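Local coordinates for LpxE (Aquifex aeolicus, PDB 6EBU), which probably acts in the cell membrane as a lipid A 1-phosphatase of the PAP2 superfamily, hydrolysing a phosphate from its lipid substrate, at residues R57-E71 / A111-E124. The protein carries 1 engineered substitution. Sequence-based numbering, arbitrary orientation.
Engineered in segment 57-71: Met-69 (natural residue Ile).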
loop_
_atom_site.group_PDB
_atom_site.type_symbol
_atom_site.label_atom_id
_atom_site.label_comp_id
_atom_site.label_asym_id
_atom_site.label_seq_id
_atom_site.Cartn_x
_atom_site.Cartn_y
_atom_site.Cartn_z
ATOM N N ARG A 57 0.101 -23.256 3.846
ATOM C CA ARG A 57 -0.304 -22.573 5.075
ATOM C C ARG A 57 -1.815 -22.344 5.055
ATOM O O ARG A 57 -2.301 -21.219 5.132
ATOM C CB ARG A 57 0.452 -21.255 5.234
ATOM C CG ARG A 57 1.831 -21.382 5.848
ATOM C CD ARG A 57 1.761 -21.484 7.363
ATOM N NE ARG A 57 3.085 -21.364 7.966
ATOM C CZ ARG A 57 3.926 -22.381 8.126
ATOM N NH1 ARG A 57 3.579 -23.599 7.733
ATOM N NH2 ARG A 57 5.114 -22.181 8.681
ATOM N N LYS A 58 -2.579 -23.436 4.955
ATOM C CA LYS A 58 -4.019 -23.322 4.740
ATOM C C LYS A 58 -4.714 -22.589 5.880
ATOM O O LYS A 58 -5.762 -21.967 5.669
ATOM C CB LYS A 58 -4.634 -24.708 4.547
ATOM N N GLU A 59 -4.148 -22.638 7.088
ATOM C CA GLU A 59 -4.746 -21.928 8.213
ATOM C C GLU A 59 -4.740 -20.416 8.013
ATOM O O GLU A 59 -5.497 -19.711 8.685
ATOM C CB GLU A 59 -4.015 -22.287 9.508
ATOM C CG GLU A 59 -2.542 -21.904 9.525
ATOM C CD GLU A 59 -1.641 -23.003 8.986
ATOM O OE1 GLU A 59 -2.154 -23.933 8.326
ATOM O OE2 GLU A 59 -0.417 -22.941 9.227
ATOM N N LYS A 60 -3.910 -19.907 7.105
ATOM C CA LYS A 60 -3.824 -18.477 6.845
ATOM C C LYS A 60 -4.741 -18.015 5.721
ATOM O O LYS A 60 -4.841 -16.808 5.483
ATOM C CB LYS A 60 -2.379 -18.094 6.506
ATOM C CG LYS A 60 -1.703 -17.213 7.539
ATOM C CD LYS A 60 -1.587 -17.906 8.880
ATOM C CE LYS A 60 -0.764 -17.079 9.853
ATOM N NZ LYS A 60 0.630 -16.884 9.369
ATOM N N VAL A 61 -5.413 -18.938 5.032
ATOM C CA VAL A 61 -6.221 -18.555 3.878
ATOM C C VAL A 61 -7.441 -17.757 4.319
ATOM O O VAL A 61 -7.707 -16.665 3.804
ATOM C CB VAL A 61 -6.619 -19.801 3.068
ATOM C CG1 VAL A 61 -7.630 -19.433 1.998
ATOM C CG2 VAL A 61 -5.387 -20.444 2.447
ATOM N N LYS A 62 -8.202 -18.289 5.276
ATOM C CA LYS A 62 -9.395 -17.585 5.745
ATOM C C LYS A 62 -9.072 -16.239 6.383
ATOM O O LYS A 62 -9.746 -15.249 6.046
ATOM C CB LYS A 62 -10.185 -18.487 6.701
ATOM N N PRO A 63 -8.090 -16.113 7.287
ATOM C CA PRO A 63 -7.771 -14.773 7.810
ATOM C C PRO A 63 -7.388 -13.776 6.731
ATOM O O PRO A 63 -7.805 -12.613 6.793
ATOM C CB PRO A 63 -6.605 -15.041 8.771
ATOM C CG PRO A 63 -6.778 -16.449 9.177
ATOM C CD PRO A 63 -7.299 -17.155 7.966
ATOM N N LEU A 64 -6.608 -14.199 5.734
ATOM C CA LEU A 64 -6.192 -13.265 4.692
ATOM C C LEU A 64 -7.370 -12.845 3.823
ATOM O O LEU A 64 -7.496 -11.666 3.471
ATOM C CB LEU A 64 -5.086 -13.877 3.834
ATOM C CG LEU A 64 -4.580 -12.929 2.743
ATOM C CD1 LEU A 64 -3.948 -11.680 3.357
ATOM C CD2 LEU A 64 -3.609 -13.632 1.813
ATOM N N ILE A 65 -8.243 -13.791 3.468
ATOM C CA ILE A 65 -9.405 -13.453 2.648
ATOM C C ILE A 65 -10.304 -12.462 3.375
ATOM O O ILE A 65 -10.777 -11.482 2.786
ATOM C CB ILE A 65 -10.171 -14.727 2.247
ATOM C CG1 ILE A 65 -9.345 -15.563 1.267
ATOM C CG2 ILE A 65 -11.519 -14.371 1.633
ATOM C CD1 ILE A 65 -10.016 -16.851 0.855
ATOM N N LEU A 66 -10.545 -12.687 4.669
ATOM C CA LEU A 66 -11.402 -11.772 5.413
ATOM C C LEU A 66 -10.728 -10.417 5.606
ATOM O O LEU A 66 -11.389 -9.375 5.555
ATOM C CB LEU A 66 -11.789 -12.395 6.756
ATOM C CG LEU A 66 -12.124 -11.469 7.927
ATOM C CD1 LEU A 66 -13.464 -10.785 7.690
ATOM C CD2 LEU A 66 -12.154 -12.254 9.235
ATOM N N ALA A 67 -9.410 -10.409 5.806
ATOM C CA ALA A 67 -8.702 -9.145 5.981
ATOM C C ALA A 67 -8.680 -8.338 4.691
ATOM O O ALA A 67 -8.872 -7.116 4.714
ATOM C CB ALA A 67 -7.282 -9.405 6.480
ATOM N N ILE A 68 -8.449 -9.003 3.556
ATOM C CA ILE A 68 -8.465 -8.308 2.273
ATOM C C ILE A 68 -9.852 -7.746 1.995
ATOM O O ILE A 68 -9.996 -6.613 1.523
ATOM C CB ILE A 68 -7.990 -9.249 1.150
ATOM C CG1 ILE A 68 -6.492 -9.525 1.289
ATOM C CG2 ILE A 68 -8.290 -8.651 -0.212
ATOM C CD1 ILE A 68 -5.631 -8.289 1.168
ATOM N N MET A 69 -10.897 -8.523 2.295
ATOM C CA MET A 69 -12.260 -8.021 2.152
ATOM C C MET A 69 -12.482 -6.787 3.015
ATOM O O MET A 69 -13.092 -5.807 2.567
ATOM C CB MET A 69 -13.263 -9.110 2.528
ATOM C CG MET A 69 -13.659 -10.032 1.393
ATOM S SD MET A 69 -14.832 -11.285 1.947
ATOM C CE MET A 69 -16.048 -10.268 2.789
ATOM N N LEU A 70 -11.994 -6.816 4.257
ATOM C CA LEU A 70 -12.163 -5.674 5.151
ATOM C C LEU A 70 -11.437 -4.444 4.616
ATOM O O LEU A 70 -12.031 -3.366 4.493
ATOM C CB LEU A 70 -11.661 -6.024 6.554
ATOM C CG LEU A 70 -12.492 -6.997 7.393
ATOM C CD1 LEU A 70 -11.767 -7.340 8.689
ATOM C CD2 LEU A 70 -13.870 -6.422 7.680
ATOM N N GLU A 71 -10.148 -4.586 4.290
ATOM C CA GLU A 71 -9.382 -3.425 3.844
ATOM C C GLU A 71 -9.885 -2.911 2.500
ATOM O O GLU A 71 -9.941 -1.695 2.283
ATOM C CB GLU A 71 -7.886 -3.757 3.780
ATOM C CG GLU A 71 -7.497 -4.822 2.765
ATOM C CD GLU A 71 -7.058 -4.236 1.433
ATOM O OE1 GLU A 71 -7.001 -2.994 1.311
ATOM O OE2 GLU A 71 -6.780 -5.020 0.502
ATOM N N ALA A 111 -2.351 -0.577 1.622
ATOM C CA ALA A 111 -3.251 -1.269 2.541
ATOM C C ALA A 111 -3.217 -2.778 2.320
ATOM O O ALA A 111 -3.146 -3.555 3.279
ATOM C CB ALA A 111 -4.672 -0.724 2.385
ATOM N N MET A 112 -3.263 -3.212 1.058
ATOM C CA MET A 112 -3.199 -4.642 0.762
ATOM C C MET A 112 -1.859 -5.231 1.186
ATOM O O MET A 112 -1.808 -6.316 1.779
ATOM C CB MET A 112 -3.442 -4.883 -0.730
ATOM C CG MET A 112 -3.482 -6.356 -1.124
ATOM S SD MET A 112 -3.043 -6.663 -2.851
ATOM C CE MET A 112 -1.265 -6.460 -2.792
ATOM N N ALA A 113 -0.763 -4.526 0.894
ATOM C CA ALA A 113 0.561 -5.041 1.226
ATOM C C ALA A 113 0.738 -5.186 2.732
ATOM O O ALA A 113 1.298 -6.181 3.206
ATOM C CB ALA A 113 1.640 -4.132 0.637
ATOM N N PHE A 114 0.260 -4.209 3.505
ATOM C CA PHE A 114 0.341 -4.322 4.957
ATOM C C PHE A 114 -0.673 -5.318 5.503
ATOM O O PHE A 114 -0.446 -5.905 6.566
ATOM C CB PHE A 114 0.153 -2.949 5.608
ATOM C CG PHE A 114 1.426 -2.157 5.712
ATOM C CD1 PHE A 114 1.858 -1.377 4.651
ATOM C CD2 PHE A 114 2.201 -2.212 6.858
ATOM C CE1 PHE A 114 3.036 -0.654 4.738
ATOM C CE2 PHE A 114 3.380 -1.491 6.952
ATOM C CZ PHE A 114 3.798 -0.711 5.890
ATOM N N THR A 115 -1.783 -5.527 4.794
ATOM C CA THR A 115 -2.704 -6.600 5.157
ATOM C C THR A 115 -2.048 -7.960 4.965
ATOM O O THR A 115 -2.151 -8.843 5.826
ATOM C CB THR A 115 -3.980 -6.506 4.321
ATOM O OG1 THR A 115 -4.565 -5.209 4.472
ATOM C CG2 THR A 115 -4.968 -7.554 4.757
ATOM N N ILE A 116 -1.376 -8.147 3.829
ATOM C CA ILE A 116 -0.647 -9.386 3.580
ATOM C C ILE A 116 0.425 -9.591 4.644
ATOM O O ILE A 116 0.535 -10.668 5.241
ATOM C CB ILE A 116 -0.043 -9.368 2.164
ATOM C CG1 ILE A 116 -1.155 -9.388 1.113
ATOM C CG2 ILE A 116 0.925 -10.529 1.973
ATOM C CD1 ILE A 116 -0.674 -9.117 -0.298
ATOM N N ALA A 117 1.219 -8.550 4.907
ATOM C CA ALA A 117 2.321 -8.688 5.853
ATOM C C ALA A 117 1.817 -8.940 7.270
ATOM O O ALA A 117 2.438 -9.694 8.025
ATOM C CB ALA A 117 3.211 -7.445 5.811
ATOM N N THR A 118 0.698 -8.322 7.653
ATOM C CA THR A 118 0.184 -8.505 9.008
ATOM C C THR A 118 -0.330 -9.926 9.217
ATOM O O THR A 118 -0.004 -10.573 10.220
ATOM C CB THR A 118 -0.919 -7.482 9.295
ATOM O OG1 THR A 118 -0.364 -6.160 9.284
ATOM C CG2 THR A 118 -1.563 -7.743 10.645
ATOM N N VAL A 119 -1.122 -10.437 8.271
ATOM C CA VAL A 119 -1.729 -11.755 8.440
ATOM C C VAL A 119 -0.685 -12.856 8.288
ATOM O O VAL A 119 -0.711 -13.859 9.011
ATOM C CB VAL A 119 -2.893 -11.935 7.449
ATOM C CG1 VAL A 119 -3.434 -13.360 7.500
ATOM C CG2 VAL A 119 -3.996 -10.928 7.742
ATOM N N LEU A 120 0.254 -12.691 7.355
ATOM C CA LEU A 120 1.212 -13.757 7.093
ATOM C C LEU A 120 2.389 -13.756 8.061
ATOM O O LEU A 120 3.064 -14.782 8.184
ATOM C CB LEU A 120 1.718 -13.672 5.651
ATOM C CG LEU A 120 0.661 -13.890 4.563
ATOM C CD1 LEU A 120 1.314 -14.216 3.230
ATOM C CD2 LEU A 120 -0.323 -14.984 4.965
ATOM N N SER A 121 2.653 -12.643 8.750
ATOM C CA SER A 121 3.707 -12.626 9.759
ATOM C C SER A 121 3.286 -13.283 11.066
ATOM O O SER A 121 4.153 -13.632 11.872
ATOM C CB SER A 121 4.153 -11.190 10.053
ATOM O OG SER A 121 4.676 -10.564 8.897
ATOM N N HIS A 122 1.986 -13.453 11.290
ATOM C CA HIS A 122 1.496 -13.939 12.574
ATOM C C HIS A 122 1.982 -15.358 12.844
ATOM O O HIS A 122 1.797 -16.261 12.024
ATOM C CB HIS A 122 -0.030 -13.889 12.603
ATOM C CG HIS A 122 -0.623 -14.276 13.922
ATOM N ND1 HIS A 122 -0.857 -15.586 14.278
ATOM C CD2 HIS A 122 -1.030 -13.522 14.971
ATOM C CE1 HIS A 122 -1.383 -15.624 15.490
ATOM N NE2 HIS A 122 -1.499 -14.385 15.931
ATOM N N GLY A 123 2.607 -15.547 14.007
ATOM C CA GLY A 123 3.090 -16.854 14.402
ATOM C C GLY A 123 4.241 -17.392 13.585
ATOM O O GLY A 123 4.453 -18.606 13.558
ATOM N N GLU A 124 4.997 -16.527 12.919
ATOM C CA GLU A 124 6.096 -16.952 12.068
ATOM C C GLU A 124 7.422 -16.466 12.637
ATOM O O GLU A 124 7.475 -15.648 13.558
ATOM C CB GLU A 124 5.900 -16.441 10.636
ATOM C CG GLU A 124 4.527 -16.753 10.058
ATOM C CD GLU A 124 4.354 -18.216 9.690
ATOM O OE1 GLU A 124 5.369 -18.894 9.423
ATOM O OE2 GLU A 124 3.197 -18.690 9.664
#
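Lys-60 to Glu-71 runs antiparallel to Ala-111 to Leu-120, the axes of helices 61-71 and 111-121 crossing at 153° with a closest approach of 9.6 Å. Leu-64 lies level with Val-119, Ala-67 with Thr-115. The seam is apolar in the middle: Val-119 puts CG1 against Pro-63 CB at 3.8 Å and CG2 against Ala-67 CB, while Thr-115, with chi1 of -56°, turns CG2 away from its backbone N and onto Ala-67 CB and Ile-68 CD1. Ile-68 CD1 also crosses to Met-112 CG at 3.7 Å. Buried Glu-71 lays CG against Thr-115 OG1 at 3.4 Å. At the C-terminal end of helix 111-121 a salt-bridge network forms. Lys-60, its chain folded twice, brings NZ to His-122 O at 3.0 Å, on an in-plane lone pair, and weakly to Val-119 O; its charge probably suits this helix end. Glu-124 OE2 is gripped twice, by Lys-60 NZ on its anti side and Arg-57 NE on its syn side, both at 3.2 Å and 18° out of the carboxylate plane. An alanine at Lys-60 removes the ammonium and would probably leave Glu-124 held by Arg-57 alone within the network and the carbonyls without their shared donor. Around this pair, whose first helix is predicted to span the membrane, Leu-64 packs on Leu-49 and Leu-53 of helix 46-56, Ala-67 touches Ser-168 of helix 151-170, and Leu-120 meets Leu-132 of helix 126-145.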